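Local atomic coordinates of response regulator receiver protein (Paraburkholderia phymatum, PDB entry 5TE9), a protein that probably acts as a receiver in two-component signal transduction, accepting a phosphoryl group from a partner histidine kinase and relaying the signal. Residues A[19-24]-A[57-62]; A[73-78]-A[129-134]; A[87-92]-A[103-108]. All coordinates share one frame; numbering follows the deposited sequence.

Contact 1: A[19-24]-A[57-62]; sequences HILLVE and EFLRRE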
ATOM      1  N   HIS A  19     -12.737   2.583   6.664  1.00 47.60           N
ATOM      2  CA  HIS A  19     -12.161   3.445   7.680  1.00 41.90           C
ATOM      3  C   HIS A  19     -11.471   2.604   8.743  1.00 39.35           C
ATOM      4  O   HIS A  19     -11.842   1.457   9.002  1.00 44.45           O
ATOM      5  CB  HIS A  19     -13.223   4.331   8.336  1.00 39.19           C
ATOM      6  CG  HIS A  19     -13.944   5.234   7.385  1.00 45.32           C
ATOM      7  ND1 HIS A  19     -14.353   6.506   7.736  1.00 48.90           N
ATOM      8  CD2 HIS A  19     -14.352   5.046   6.109  1.00 44.07           C
ATOM      9  CE1 HIS A  19     -14.976   7.063   6.711  1.00 49.28           C
ATOM     10  NE2 HIS A  19     -14.982   6.199   5.711  1.00 52.04           N
ATOM     11  N   ILE A  20     -10.464   3.201   9.363  1.00 36.91           N
ATOM     12  CA  ILE A  20      -9.619   2.557  10.350  1.00 30.99           C
ATOM     13  C   ILE A  20      -9.801   3.282  11.678  1.00 43.36           C
ATOM     14  O   ILE A  20      -9.735   4.515  11.728  1.00 49.54           O
ATOM     15  CB  ILE A  20      -8.159   2.574   9.878  1.00 30.39           C
ATOM     16  CG1 ILE A  20      -8.037   1.766   8.586  1.00 36.63           C
ATOM     17  CG2 ILE A  20      -7.218   2.043  10.952  1.00 29.38           C
ATOM     18  CD1 ILE A  20      -6.689   1.881   7.911  1.00 40.99           C
ATOM     19  N   LEU A  21     -10.052   2.526  12.748  1.00 45.43           N
ATOM     20  CA  LEU A  21     -10.208   3.081  14.095  1.00 34.95           C
ATOM     21  C   LEU A  21      -9.028   2.651  14.952  1.00 33.98           C
ATOM     22  O   LEU A  21      -8.811   1.452  15.168  1.00 41.00           O
ATOM     23  CB  LEU A  21     -11.521   2.642  14.745  1.00 35.75           C
ATOM     24  CG  LEU A  21     -11.748   3.182  16.178  1.00 42.21           C
ATOM     25  CD1 LEU A  21     -11.897   4.711  16.219  1.00 40.77           C
ATOM     26  CD2 LEU A  21     -12.951   2.525  16.840  1.00 43.84           C
ATOM     27  N   LEU A  22      -8.261   3.617  15.420  1.00 33.07           N
ATOM     28  CA  LEU A  22      -7.072   3.358  16.217  1.00 35.84           C
ATOM     29  C   LEU A  22      -7.408   3.763  17.637  1.00 40.18           C
ATOM     30  O   LEU A  22      -7.676   4.939  17.905  1.00 44.85           O
ATOM     31  CB  LEU A  22      -5.856   4.125  15.697  1.00 30.76           C
ATOM     32  CG  LEU A  22      -4.638   4.157  16.619  1.00 33.12           C
ATOM     33  CD1 LEU A  22      -4.078   2.795  16.834  1.00 37.97           C
ATOM     34  CD2 LEU A  22      -3.588   5.024  16.010  1.00 32.58           C
ATOM     35  N   VAL A  23      -7.422   2.779  18.525  1.00 42.14           N
ATOM     36  CA  VAL A  23      -7.727   2.976  19.929  1.00 39.18           C
ATOM     37  C   VAL A  23      -6.386   2.868  20.638  1.00 43.13           C
ATOM     38  O   VAL A  23      -5.926   1.787  20.981  1.00 41.73           O
ATOM     39  CB  VAL A  23      -8.745   1.957  20.440  1.00 43.26           C
ATOM     40  CG1 VAL A  23      -9.261   2.373  21.791  1.00 36.04           C
ATOM     41  CG2 VAL A  23      -9.917   1.850  19.474  1.00 41.28           C
ATOM     42  N   GLU A  24      -5.742   4.011  20.848  1.00 50.41           N
ATOM     43  CA  GLU A  24      -4.427   4.042  21.466  1.00 51.06           C
ATOM     44  C   GLU A  24      -4.329   5.294  22.322  1.00 59.65           C
ATOM     45  O   GLU A  24      -4.741   6.377  21.900  1.00 61.87           O
ATOM     46  CB  GLU A  24      -3.319   4.017  20.410  1.00 45.58           C
ATOM     47  CG  GLU A  24      -1.964   4.438  20.921  1.00 50.62           C
ATOM     48  CD  GLU A  24      -1.306   3.399  21.785  1.00 57.46           C
ATOM     49  OE1 GLU A  24      -0.905   2.353  21.238  1.00 62.27           O
ATOM     50  OE2 GLU A  24      -1.183   3.626  23.005  1.00 63.70           O
ATOM     51  N   GLU A  57     -18.035   4.721  22.340  1.00 70.39           N
ATOM     52  CA  GLU A  57     -18.852   5.816  21.828  1.00 71.89           C
ATOM     53  C   GLU A  57     -18.783   5.878  20.306  1.00 70.66           C
ATOM     54  O   GLU A  57     -19.786   6.151  19.638  1.00 74.00           O
ATOM     55  CB  GLU A  57     -18.385   7.135  22.439  1.00 72.60           C
ATOM     56  CG  GLU A  57     -19.373   7.788  23.375  1.00 78.79           C
ATOM     57  CD  GLU A  57     -18.757   8.919  24.181  1.00 86.76           C
ATOM     58  OE1 GLU A  57     -17.691   9.440  23.784  1.00 84.75           O
ATOM     59  OE2 GLU A  57     -19.347   9.284  25.223  1.00 97.39           O
ATOM     60  N   PHE A  58     -17.596   5.625  19.751  1.00 63.98           N
ATOM     61  CA  PHE A  58     -17.417   5.599  18.304  1.00 58.80           C
ATOM     62  C   PHE A  58     -18.172   4.438  17.668  1.00 59.04           C
ATOM     63  O   PHE A  58     -18.981   4.634  16.757  1.00 54.68           O
ATOM     64  CB  PHE A  58     -15.933   5.491  17.988  1.00 59.13           C
ATOM     65  CG  PHE A  58     -15.584   5.886  16.586  1.00 55.34           C
ATOM     66  CD1 PHE A  58     -15.377   7.218  16.264  1.00 54.21           C
ATOM     67  CD2 PHE A  58     -15.472   4.931  15.594  1.00 54.60           C
ATOM     68  CE1 PHE A  58     -15.052   7.584  14.969  1.00 59.17           C
ATOM     69  CE2 PHE A  58     -15.145   5.289  14.300  1.00 53.40           C
ATOM     70  CZ  PHE A  58     -14.938   6.617  13.985  1.00 54.31           C
ATOM     71  N   LEU A  59     -17.916   3.216  18.140  1.00 52.33           N
ATOM     72  CA  LEU A  59     -18.561   2.043  17.562  1.00 52.18           C
ATOM     73  C   LEU A  59     -20.079   2.157  17.623  1.00 63.31           C
ATOM     74  O   LEU A  59     -20.771   1.994  16.609  1.00 63.55           O
ATOM     75  CB  LEU A  59     -18.071   0.789  18.284  1.00 51.28           C
ATOM     76  CG  LEU A  59     -16.559   0.650  18.076  1.00 54.29           C
ATOM     77  CD1 LEU A  59     -16.000  -0.471  18.916  1.00 54.97           C
ATOM     78  CD2 LEU A  59     -16.242   0.443  16.589  1.00 44.79           C
ATOM     79  N   ARG A  60     -20.616   2.461  18.806  1.00 64.95           N
ATOM     80  CA  ARG A  60     -22.057   2.589  18.944  1.00 73.78           C
ATOM     81  C   ARG A  60     -22.589   3.850  18.278  1.00 78.49           C
ATOM     82  O   ARG A  60     -23.808   3.988  18.129  1.00 86.12           O
ATOM     83  CB  ARG A  60     -22.431   2.558  20.431  1.00 77.68           C
ATOM     84  CG  ARG A  60     -21.812   1.387  21.180  1.00 76.83           C
ATOM     85  CD  ARG A  60     -22.198   1.388  22.644  1.00 86.82           C
ATOM     86  NE  ARG A  60     -21.570   0.299  23.394  1.00 92.03           N
ATOM     87  CZ  ARG A  60     -21.963  -0.972  23.349  1.00 95.04           C
ATOM     88  NH1 ARG A  60     -22.981  -1.325  22.577  1.00 96.70           N
ATOM     89  NH2 ARG A  60     -21.336  -1.892  24.072  1.00 95.54           N
ATOM     90  N   ARG A  61     -21.703   4.759  17.873  1.00 76.88           N
ATOM     91  CA  ARG A  61     -22.079   5.995  17.189  1.00 78.62           C
ATOM     92  C   ARG A  61     -23.041   6.807  18.049  1.00 80.75           C
ATOM     93  O   ARG A  61     -24.144   7.164  17.633  1.00 85.13           O
ATOM     94  CB  ARG A  61     -22.643   5.694  15.794  1.00 78.45           C
ATOM     95  CG  ARG A  61     -21.664   4.821  14.974  1.00 70.03           C
ATOM     96  CD  ARG A  61     -22.094   4.541  13.546  1.00 68.65           C
ATOM     97  NE  ARG A  61     -23.177   3.571  13.468  1.00 73.34           N
ATOM     98  CZ  ARG A  61     -23.621   3.053  12.331  1.00 72.63           C
ATOM     99  NH1 ARG A  61     -23.060   3.410  11.186  1.00 71.10           N
ATOM    100  NH2 ARG A  61     -24.617   2.177  12.334  1.00 73.38           N
ATOM    101  N   GLU A  62     -22.601   7.084  19.275  1.00 82.40           N
ATOM    102  CA  GLU A  62     -23.378   7.783  20.287  1.00 89.83           C
ATOM    103  C   GLU A  62     -22.652   9.044  20.741  1.00 91.45           C
ATOM    104  O   GLU A  62     -21.423   9.132  20.680  1.00 92.12           O
ATOM    105  CB  GLU A  62     -23.622   6.891  21.509  1.00 92.45           C
ATOM    106  CG  GLU A  62     -24.258   5.541  21.223  1.00 91.62           C
ATOM    107  CD  GLU A  62     -24.272   4.647  22.459  1.00 87.87           C
ATOM    108  OE1 GLU A  62     -23.390   4.833  23.329  1.00 81.29           O
ATOM    109  OE2 GLU A  62     -25.155   3.764  22.558  1.00 88.43           O
TER
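In the alternating beta-alpha fold of the CheY-like receiver domain, strand 19-23 of the parallel sheet meets helix 52-60 through one strand residue, Leu21, and two from the last helical turn, Phe58 and Leu59. Leu21 suits the task because its branched end presents two methyls at once. CD1 lies over one face of the Phe58 ring, 3.8 Å from the ring centroid and 18° off the normal, a CH-pi contact shifted toward the CD2 rim. CD2 of Leu21 touches both that rim of the ring and CD2 of Leu59, 3.9 Å from the latter. With CG anti to the backbone N (chi1 179°), the Leu21 fork projects from the sheet toward the helix. Phe58 supplies a broad flat surface, and its ring also packs edge-to-face with His65; Pro71 adds an apolar neighbour to both Leu21 and Leu59. All three contact residues are buried, which suits their hydrocarbon side chains. Immediately beyond them the helix ends in a Schellman motif. Arg61 adopts positive phi (58°) and its N bonds to O of Phe58 at 2.9 Å, while N of Glu62 donates to O of Glu57 at 3.0 Å.

Contact 2: A[73-78]-A[129-134]; sequences LIILDL and KPVDFT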
ATOM      1  N   LEU A  73     -11.608  -1.728  10.109  1.00 35.55           N
ATOM      2  CA  LEU A  73     -10.498  -2.268  10.880  1.00 36.34           C
ATOM      3  C   LEU A  73     -10.390  -1.491  12.183  1.00 39.72           C
ATOM      4  O   LEU A  73     -10.441  -0.255  12.179  1.00 43.02           O
ATOM      5  CB  LEU A  73      -9.176  -2.189  10.106  1.00 31.86           C
ATOM      6  CG  LEU A  73      -7.963  -2.590  10.946  1.00 35.40           C
ATOM      7  CD1 LEU A  73      -8.014  -4.098  11.376  1.00 34.48           C
ATOM      8  CD2 LEU A  73      -6.670  -2.283  10.199  1.00 28.76           C
ATOM      9  N   ILE A  74     -10.257  -2.222  13.287  1.00 38.24           N
ATOM     10  CA  ILE A  74     -10.038  -1.660  14.613  1.00 33.45           C
ATOM     11  C   ILE A  74      -8.660  -2.098  15.076  1.00 35.21           C
ATOM     12  O   ILE A  74      -8.360  -3.295  15.072  1.00 43.15           O
ATOM     13  CB  ILE A  74     -11.105  -2.130  15.626  1.00 39.93           C
ATOM     14  CG1 ILE A  74     -12.514  -1.725  15.178  1.00 36.69           C
ATOM     15  CG2 ILE A  74     -10.790  -1.571  17.017  1.00 37.03           C
ATOM     16  CD1 ILE A  74     -13.617  -2.359  15.998  1.00 39.26           C
ATOM     17  N   ILE A  75      -7.838  -1.140  15.494  1.00 33.22           N
ATOM     18  CA  ILE A  75      -6.515  -1.404  16.055  1.00 33.30           C
ATOM     19  C   ILE A  75      -6.542  -0.960  17.510  1.00 41.45           C
ATOM     20  O   ILE A  75      -6.744   0.229  17.791  1.00 47.43           O
ATOM     21  CB  ILE A  75      -5.414  -0.666  15.275  1.00 35.00           C
ATOM     22  CG1 ILE A  75      -5.452  -1.044  13.777  1.00 34.87           C
ATOM     23  CG2 ILE A  75      -4.053  -0.907  15.897  1.00 37.75           C
ATOM     24  CD1 ILE A  75      -4.444  -0.300  12.921  1.00 37.97           C
ATOM     25  N   LEU A  76      -6.290  -1.893  18.427  1.00 37.00           N
ATOM     26  CA  LEU A  76      -6.695  -1.763  19.821  1.00 39.52           C
ATOM     27  C   LEU A  76      -5.508  -2.011  20.739  1.00 42.49           C
ATOM     28  O   LEU A  76      -4.965  -3.119  20.789  1.00 45.82           O
ATOM     29  CB  LEU A  76      -7.843  -2.733  20.144  1.00 44.68           C
ATOM     30  CG  LEU A  76      -8.365  -2.772  21.588  1.00 47.55           C
ATOM     31  CD1 LEU A  76      -8.856  -1.407  22.045  1.00 44.77           C
ATOM     32  CD2 LEU A  76      -9.478  -3.786  21.725  1.00 45.49           C
ATOM     33  N   ASP A  77      -5.115  -0.979  21.470  1.00 42.64           N
ATOM     34  CA  ASP A  77      -4.208  -1.129  22.590  1.00 45.49           C
ATOM     35  C   ASP A  77      -4.976  -1.716  23.768  1.00 61.69           C
ATOM     36  O   ASP A  77      -6.205  -1.647  23.839  1.00 61.31           O
ATOM     37  CB  ASP A  77      -3.597   0.228  22.941  1.00 54.49           C
ATOM     38  CG  ASP A  77      -2.423   0.136  23.901  1.00 60.45           C
ATOM     39  OD1 ASP A  77      -2.482  -0.609  24.887  1.00 66.58           O
ATOM     40  OD2 ASP A  77      -1.428   0.843  23.671  1.00 64.10           O
ATOM     41  N   LEU A  78      -4.238  -2.331  24.687  1.00 69.44           N
ATOM     42  CA  LEU A  78      -4.828  -2.857  25.907  1.00 78.39           C
ATOM     43  C   LEU A  78      -4.727  -1.883  27.075  1.00 80.94           C
ATOM     44  O   LEU A  78      -5.626  -1.845  27.924  1.00 79.86           O
ATOM     45  CB  LEU A  78      -4.149  -4.176  26.268  1.00 88.03           C
ATOM     46  CG  LEU A  78      -4.116  -5.217  25.149  1.00 86.51           C
ATOM     47  CD1 LEU A  78      -3.146  -6.341  25.509  1.00 90.82           C
ATOM     48  CD2 LEU A  78      -5.519  -5.765  24.908  1.00 84.71           C
ATOM     49  N   LYS A 129       3.529  -2.634  18.861  1.00 58.39           N
ATOM     50  CA  LYS A 129       3.444  -1.229  18.541  1.00 57.77           C
ATOM     51  C   LYS A 129       4.836  -0.613  18.608  1.00 64.30           C
ATOM     52  O   LYS A 129       5.750  -1.187  19.210  1.00 68.26           O
ATOM     53  CB  LYS A 129       2.472  -0.546  19.497  1.00 54.30           C
ATOM     54  CG  LYS A 129       3.072  -0.153  20.785  1.00 61.23           C
ATOM     55  CD  LYS A 129       2.100   0.684  21.575  1.00 70.41           C
ATOM     56  CE  LYS A 129       1.298  -0.174  22.525  1.00 72.65           C
ATOM     57  NZ  LYS A 129       0.804   0.625  23.674  1.00 78.78           N
ATOM     58  N   PRO A 130       5.052   0.556  17.987  1.00 62.99           N
ATOM     59  CA  PRO A 130       4.073   1.423  17.327  1.00 55.15           C
ATOM     60  C   PRO A 130       3.736   0.945  15.942  1.00 48.91           C
ATOM     61  O   PRO A 130       4.455   0.150  15.372  1.00 51.45           O
ATOM     62  CB  PRO A 130       4.780   2.768  17.277  1.00 61.69           C
ATOM     63  CG  PRO A 130       6.205   2.397  17.122  1.00 68.74           C
ATOM     64  CD  PRO A 130       6.411   1.114  17.896  1.00 68.20           C
ATOM     65  N   VAL A 131       2.629   1.448  15.417  1.00 39.24           N
ATOM     66  CA  VAL A 131       2.165   1.066  14.092  1.00 37.96           C
ATOM     67  C   VAL A 131       2.675   2.133  13.135  1.00 40.10           C
ATOM     68  O   VAL A 131       1.978   3.079  12.770  1.00 48.05           O
ATOM     69  CB  VAL A 131       0.651   0.912  14.041  1.00 41.70           C
ATOM     70  CG1 VAL A 131       0.204   0.655  12.587  1.00 36.93           C
ATOM     71  CG2 VAL A 131       0.236  -0.215  14.961  1.00 40.18           C
ATOM     72  N   ASP A 132       3.922   1.967  12.705  1.00 42.82           N
ATOM     73  CA  ASP A 132       4.427   2.688  11.549  1.00 46.91           C
ATOM     74  C   ASP A 132       3.934   1.995  10.280  1.00 48.01           C
ATOM     75  O   ASP A 132       3.170   1.033  10.328  1.00 44.76           O
ATOM     76  CB  ASP A 132       5.950   2.766  11.606  1.00 55.46           C
ATOM     77  CG  ASP A 132       6.599   1.462  11.246  1.00 64.40           C
ATOM     78  OD1 ASP A 132       7.661   1.490  10.587  1.00 74.94           O
ATOM     79  OD2 ASP A 132       6.016   0.411  11.591  1.00 63.29           O
ATOM     80  N   PHE A 133       4.376   2.481   9.122  1.00 51.01           N
ATOM     81  CA  PHE A 133       3.842   1.964   7.865  1.00 44.66           C
ATOM     82  C   PHE A 133       4.245   0.511   7.650  1.00 41.97           C
ATOM     83  O   PHE A 133       3.449  -0.288   7.153  1.00 45.36           O
ATOM     84  CB  PHE A 133       4.297   2.832   6.690  1.00 51.06           C
ATOM     85  CG  PHE A 133       3.716   2.416   5.364  1.00 40.12           C
ATOM     86  CD1 PHE A 133       2.364   2.588   5.102  1.00 42.50           C
ATOM     87  CD2 PHE A 133       4.519   1.871   4.384  1.00 47.20           C
ATOM     88  CE1 PHE A 133       1.823   2.226   3.884  1.00 39.11           C
ATOM     89  CE2 PHE A 133       3.990   1.491   3.153  1.00 47.12           C
ATOM     90  CZ  PHE A 133       2.636   1.674   2.908  1.00 42.59           C
ATOM     91  N   THR A 134       5.468   0.148   8.032  1.00 44.39           N
ATOM     92  CA  THR A 134       5.895  -1.243   7.919  1.00 44.94           C
ATOM     93  C   THR A 134       4.963  -2.176   8.685  1.00 51.30           C
ATOM     94  O   THR A 134       4.442  -3.151   8.125  1.00 54.67           O
ATOM     95  CB  THR A 134       7.326  -1.400   8.418  1.00 48.67           C
ATOM     96  OG1 THR A 134       8.217  -0.766   7.501  1.00 51.23           O
ATOM     97  CG2 THR A 134       7.679  -2.859   8.483  1.00 50.13           C
TER
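OD1 of Asp77 accepts a hydrogen bond from the backbone N of Asn79, while the same carboxylate faces NZ of Lys129 in the acidic pocket of a CheY-like receiver domain, at the C-terminal ends of the strands of the parallel sheet. Asp77 and Lys129 form a salt bridge through OD2, but that oxygen and NZ are modelled too close together, so its detail is doubtful. The side chains cross at about a right angle. Lys129 reaches the pocket with its chain bent at chi3 (94°), and a long flexible residue is well suited to spanning the 8.7 Å between the CA atoms of Lys129 and Asp77. A weak, long ion pair links NZ to OE1 of Glu24, whose carboxylate also lies close to that of Asp77; a lysine here probably offsets the two neighbouring acids. Asp77 is the predicted phosphorylation site, unmodified here. The lysine followed by a cis peptide bond to Pro130 matches the Lys-Pro signature of receiver domains, in which the lysine typically contacts the phosphoryl group; the same role is probable here.

Back along the strand, the contact becomes apolar. Ile75 on the strand and Val131 in the loop are both buried and turn their CB atoms toward each other, and their beta-branched shapes keep the methyls close to the backbone. Leu106 of the neighbouring strand packs against both. Past Val131 the loop enters helix 133-142, with Asp132 at the N-cap, where a short carboxylate can accept from the first turn: its OD2 takes the N-H of Arg135. The apolar meeting itself is light, just CG2 of Ile75 against CG2 of Val131 at 4.4 Å.

Contact 3: A[87-92]-A[103-108]; sequences EVLQEL and VVVLTT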
ATOM      1  N   GLU A  87     -12.079  -4.639  28.153  1.00 70.08           N
ATOM      2  CA  GLU A  87     -13.500  -4.294  28.138  1.00 77.04           C
ATOM      3  C   GLU A  87     -13.974  -3.978  26.722  1.00 72.56           C
ATOM      4  O   GLU A  87     -15.040  -4.443  26.299  1.00 74.22           O
ATOM      5  CB  GLU A  87     -13.780  -3.115  29.077  1.00 83.36           C
ATOM      6  CG  GLU A  87     -13.483  -3.384  30.546  1.00 89.93           C
ATOM      7  CD  GLU A  87     -14.148  -2.377  31.473  1.00 96.65           C
ATOM      8  OE1 GLU A  87     -15.349  -2.552  31.787  1.00100.82           O
ATOM      9  OE2 GLU A  87     -13.472  -1.408  31.882  1.00 96.56           O
ATOM     10  N   VAL A  88     -13.186  -3.213  25.966  1.00 67.40           N
ATOM     11  CA  VAL A  88     -13.596  -2.845  24.611  1.00 64.49           C
ATOM     12  C   VAL A  88     -13.777  -4.091  23.751  1.00 59.70           C
ATOM     13  O   VAL A  88     -14.801  -4.256  23.077  1.00 58.63           O
ATOM     14  CB  VAL A  88     -12.582  -1.868  23.988  1.00 57.03           C
ATOM     15  CG1 VAL A  88     -12.851  -1.711  22.487  1.00 49.33           C
ATOM     16  CG2 VAL A  88     -12.630  -0.524  24.707  1.00 54.63           C
ATOM     17  N   LEU A  89     -12.784  -4.986  23.769  1.00 58.21           N
ATOM     18  CA  LEU A  89     -12.865  -6.228  22.996  1.00 60.86           C
ATOM     19  C   LEU A  89     -14.062  -7.081  23.421  1.00 64.14           C
ATOM     20  O   LEU A  89     -14.794  -7.608  22.573  1.00 60.65           O
ATOM     21  CB  LEU A  89     -11.569  -7.014  23.161  1.00 63.28           C
ATOM     22  CG  LEU A  89     -11.168  -7.962  22.042  1.00 70.56           C
ATOM     23  CD1 LEU A  89     -11.626  -7.408  20.713  1.00 74.82           C
ATOM     24  CD2 LEU A  89      -9.664  -8.104  22.039  1.00 69.26           C
ATOM     25  N   GLN A  90     -14.286  -7.214  24.732  1.00 65.99           N
ATOM     26  CA  GLN A  90     -15.396  -8.032  25.209  1.00 69.71           C
ATOM     27  C   GLN A  90     -16.733  -7.452  24.771  1.00 71.68           C
ATOM     28  O   GLN A  90     -17.666  -8.200  24.443  1.00 73.98           O
ATOM     29  CB  GLN A  90     -15.353  -8.160  26.732  1.00 69.31           C
ATOM     30  CG  GLN A  90     -14.127  -8.854  27.296  1.00 68.42           C
ATOM     31  CD  GLN A  90     -13.944  -8.555  28.777  1.00 74.38           C
ATOM     32  OE1 GLN A  90     -14.217  -7.443  29.228  1.00 78.61           O
ATOM     33  NE2 GLN A  90     -13.498  -9.549  29.539  1.00 75.29           N
ATOM     34  N   GLU A  91     -16.859  -6.121  24.779  1.00 71.66           N
ATOM     35  CA  GLU A  91     -18.121  -5.524  24.360  1.00 76.07           C
ATOM     36  C   GLU A  91     -18.289  -5.642  22.855  1.00 71.09           C
ATOM     37  O   GLU A  91     -19.416  -5.763  22.361  1.00 72.12           O
ATOM     38  CB  GLU A  91     -18.211  -4.063  24.824  1.00 76.84           C
ATOM     39  CG  GLU A  91     -18.171  -3.893  26.350  1.00 81.82           C
ATOM     40  CD  GLU A  91     -18.428  -2.463  26.826  1.00 87.36           C
ATOM     41  OE1 GLU A  91     -19.451  -1.871  26.413  1.00 92.03           O
ATOM     42  OE2 GLU A  91     -17.611  -1.937  27.623  1.00 85.23           O
ATOM     43  N   LEU A  92     -17.174  -5.659  22.125  1.00 67.66           N
ATOM     44  CA  LEU A  92     -17.203  -5.843  20.679  1.00 67.06           C
ATOM     45  C   LEU A  92     -17.783  -7.200  20.314  1.00 72.29           C
ATOM     46  O   LEU A  92     -18.759  -7.296  19.565  1.00 77.55           O
ATOM     47  CB  LEU A  92     -15.790  -5.712  20.122  1.00 63.99           C
ATOM     48  CG  LEU A  92     -15.255  -4.339  19.767  1.00 63.75           C
ATOM     49  CD1 LEU A  92     -13.745  -4.415  19.706  1.00 66.11           C
ATOM     50  CD2 LEU A  92     -15.827  -3.951  18.428  1.00 59.58           C
ATOM     51  N   VAL A 103     -10.125  -6.941  14.263  1.00 38.54           N
ATOM     52  CA  VAL A 103      -9.460  -6.330  15.407  1.00 43.31           C
ATOM     53  C   VAL A 103      -8.013  -6.796  15.430  1.00 45.75           C
ATOM     54  O   VAL A 103      -7.735  -8.002  15.366  1.00 47.82           O
ATOM     55  CB  VAL A 103     -10.151  -6.684  16.740  1.00 38.65           C
ATOM     56  CG1 VAL A 103      -9.539  -5.892  17.909  1.00 37.54           C
ATOM     57  CG2 VAL A 103     -11.637  -6.449  16.650  1.00 44.67           C
ATOM     58  N   VAL A 104      -7.098  -5.837  15.513  1.00 42.45           N
ATOM     59  CA  VAL A 104      -5.687  -6.091  15.753  1.00 39.58           C
ATOM     60  C   VAL A 104      -5.370  -5.555  17.139  1.00 40.76           C
ATOM     61  O   VAL A 104      -5.685  -4.400  17.445  1.00 43.08           O
ATOM     62  CB  VAL A 104      -4.812  -5.417  14.685  1.00 40.14           C
ATOM     63  CG1 VAL A 104      -3.373  -5.320  15.156  1.00 40.41           C
ATOM     64  CG2 VAL A 104      -4.913  -6.167  13.372  1.00 45.52           C
ATOM     65  N   VAL A 105      -4.771  -6.389  17.979  1.00 38.38           N
ATOM     66  CA  VAL A 105      -4.414  -6.009  19.341  1.00 34.65           C
ATOM     67  C   VAL A 105      -2.956  -5.592  19.353  1.00 36.95           C
ATOM     68  O   VAL A 105      -2.098  -6.293  18.805  1.00 53.87           O
ATOM     69  CB  VAL A 105      -4.662  -7.166  20.325  1.00 42.33           C
ATOM     70  CG1 VAL A 105      -4.101  -6.828  21.707  1.00 40.00           C
ATOM     71  CG2 VAL A 105      -6.146  -7.489  20.399  1.00 39.22           C
ATOM     72  N   LEU A 106      -2.676  -4.448  19.955  1.00 38.28           N
ATOM     73  CA  LEU A 106      -1.314  -3.966  20.062  1.00 39.53           C
ATOM     74  C   LEU A 106      -0.634  -4.595  21.263  1.00 44.18           C
ATOM     75  O   LEU A 106      -1.175  -4.578  22.372  1.00 49.26           O
ATOM     76  CB  LEU A 106      -1.302  -2.453  20.204  1.00 42.61           C
ATOM     77  CG  LEU A 106      -1.915  -1.713  19.033  1.00 40.37           C
ATOM     78  CD1 LEU A 106      -1.734  -0.213  19.217  1.00 37.66           C
ATOM     79  CD2 LEU A 106      -1.227  -2.212  17.784  1.00 39.03           C
ATOM     80  N   THR A 107       0.546  -5.146  21.043  1.00 43.02           N
ATOM     81  CA  THR A 107       1.396  -5.621  22.118  1.00 43.77           C
ATOM     82  C   THR A 107       2.591  -4.694  22.226  1.00 50.12           C
ATOM     83  O   THR A 107       2.917  -3.969  21.289  1.00 55.01           O
ATOM     84  CB  THR A 107       1.856  -7.055  21.858  1.00 49.77           C
ATOM     85  OG1 THR A 107       2.648  -7.092  20.662  1.00 53.91           O
ATOM     86  CG2 THR A 107       0.649  -7.962  21.687  1.00 48.26           C
ATOM     87  N   THR A 108       3.238  -4.704  23.381  1.00 55.34           N
ATOM     88  CA  THR A 108       4.347  -3.784  23.575  1.00 57.43           C
ATOM     89  C   THR A 108       5.691  -4.412  23.244  1.00 61.41           C
ATOM     90  O   THR A 108       6.702  -3.701  23.228  1.00 69.17           O
ATOM     91  CB  THR A 108       4.361  -3.252  25.017  1.00 60.75           C
ATOM     92  OG1 THR A 108       4.631  -4.323  25.925  1.00 66.39           O
ATOM     93  CG2 THR A 108       3.021  -2.637  25.368  1.00 58.37           C
TER
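Leu89 is the main bump on this side of helix 85-94, and it fits against two valines of strand 103-107. Its two methyls divide the work. CD1 comes down on the forked end of Val103, 3.8 Å from CG1 and somewhat farther, 4.2 Å, from CG2, so the leucine methyl sits over the shallow notch between the valine methyls, though nearer to one of them. CD2 reaches along the strand to Val105 and meets its CG2 at 3.9 Å. The leucine fork thus spans two strand residues that lie two apart and serve the same face of the sheet. Its side chain runs at a slant to that of Val103 but nearly square to that of Val105. Leu89 is modelled with chi2 at 33°, away from a staggered value, which places its two methyls on different valines.

One turn further along the helix, Leu92 is a second, lesser bump. Its CD1 touches CG2 of Val103 at 4.2 Å, so two leucines from successive turns come down on Val103 from the same side, Leu89 mainly on CG1 and Leu92 on CG2. Valine suits the strand because beta branching agrees with extended backbone and gives a compact knob, whereas the longer leucine can bridge from the helix. No polar atom takes part; the contact rests on close shape fit and the burial of hydrocarbon. Leu76 of the adjoining strand also touches Leu89, and Ile74 of that strand touches Leu92, so the helix lies along the two strands, touching both. The axes of the helix and strand segments approach to 11.3 Å and run nearly antiparallel, at 166°. Such a return run is expected of a beta-alpha-beta crossover: parallel strands 71-76 and 103-107, joined by helix 85-94, a repeating element of the receiver fold.

Overall arrangement
All three are buried contacts on one parallel sheet, in which strand 71-76 lies between strands 19-23 and 103-107. Contacts 1 and 3 are apolar and seat neighbouring helices, 52-60 and 85-94, on one face of the sheet; the helices also touch each other, Leu59 packing on Leu92 and Arg60 making a salt bridge with Glu91. The Ile75-Val131 part of contact 2 occupies the other face. Contact 1 joins buried residues alone and includes an aromatic face, whereas contact 3 is wholly aliphatic; contacts 2 and 3 each include one partly exposed residue, Lys129 and Leu89. Contact 2, nearest the centre of the chain, adds charge at the probable phosphorylation pocket. Contact 3 is nested within the loop that contact 2 closes.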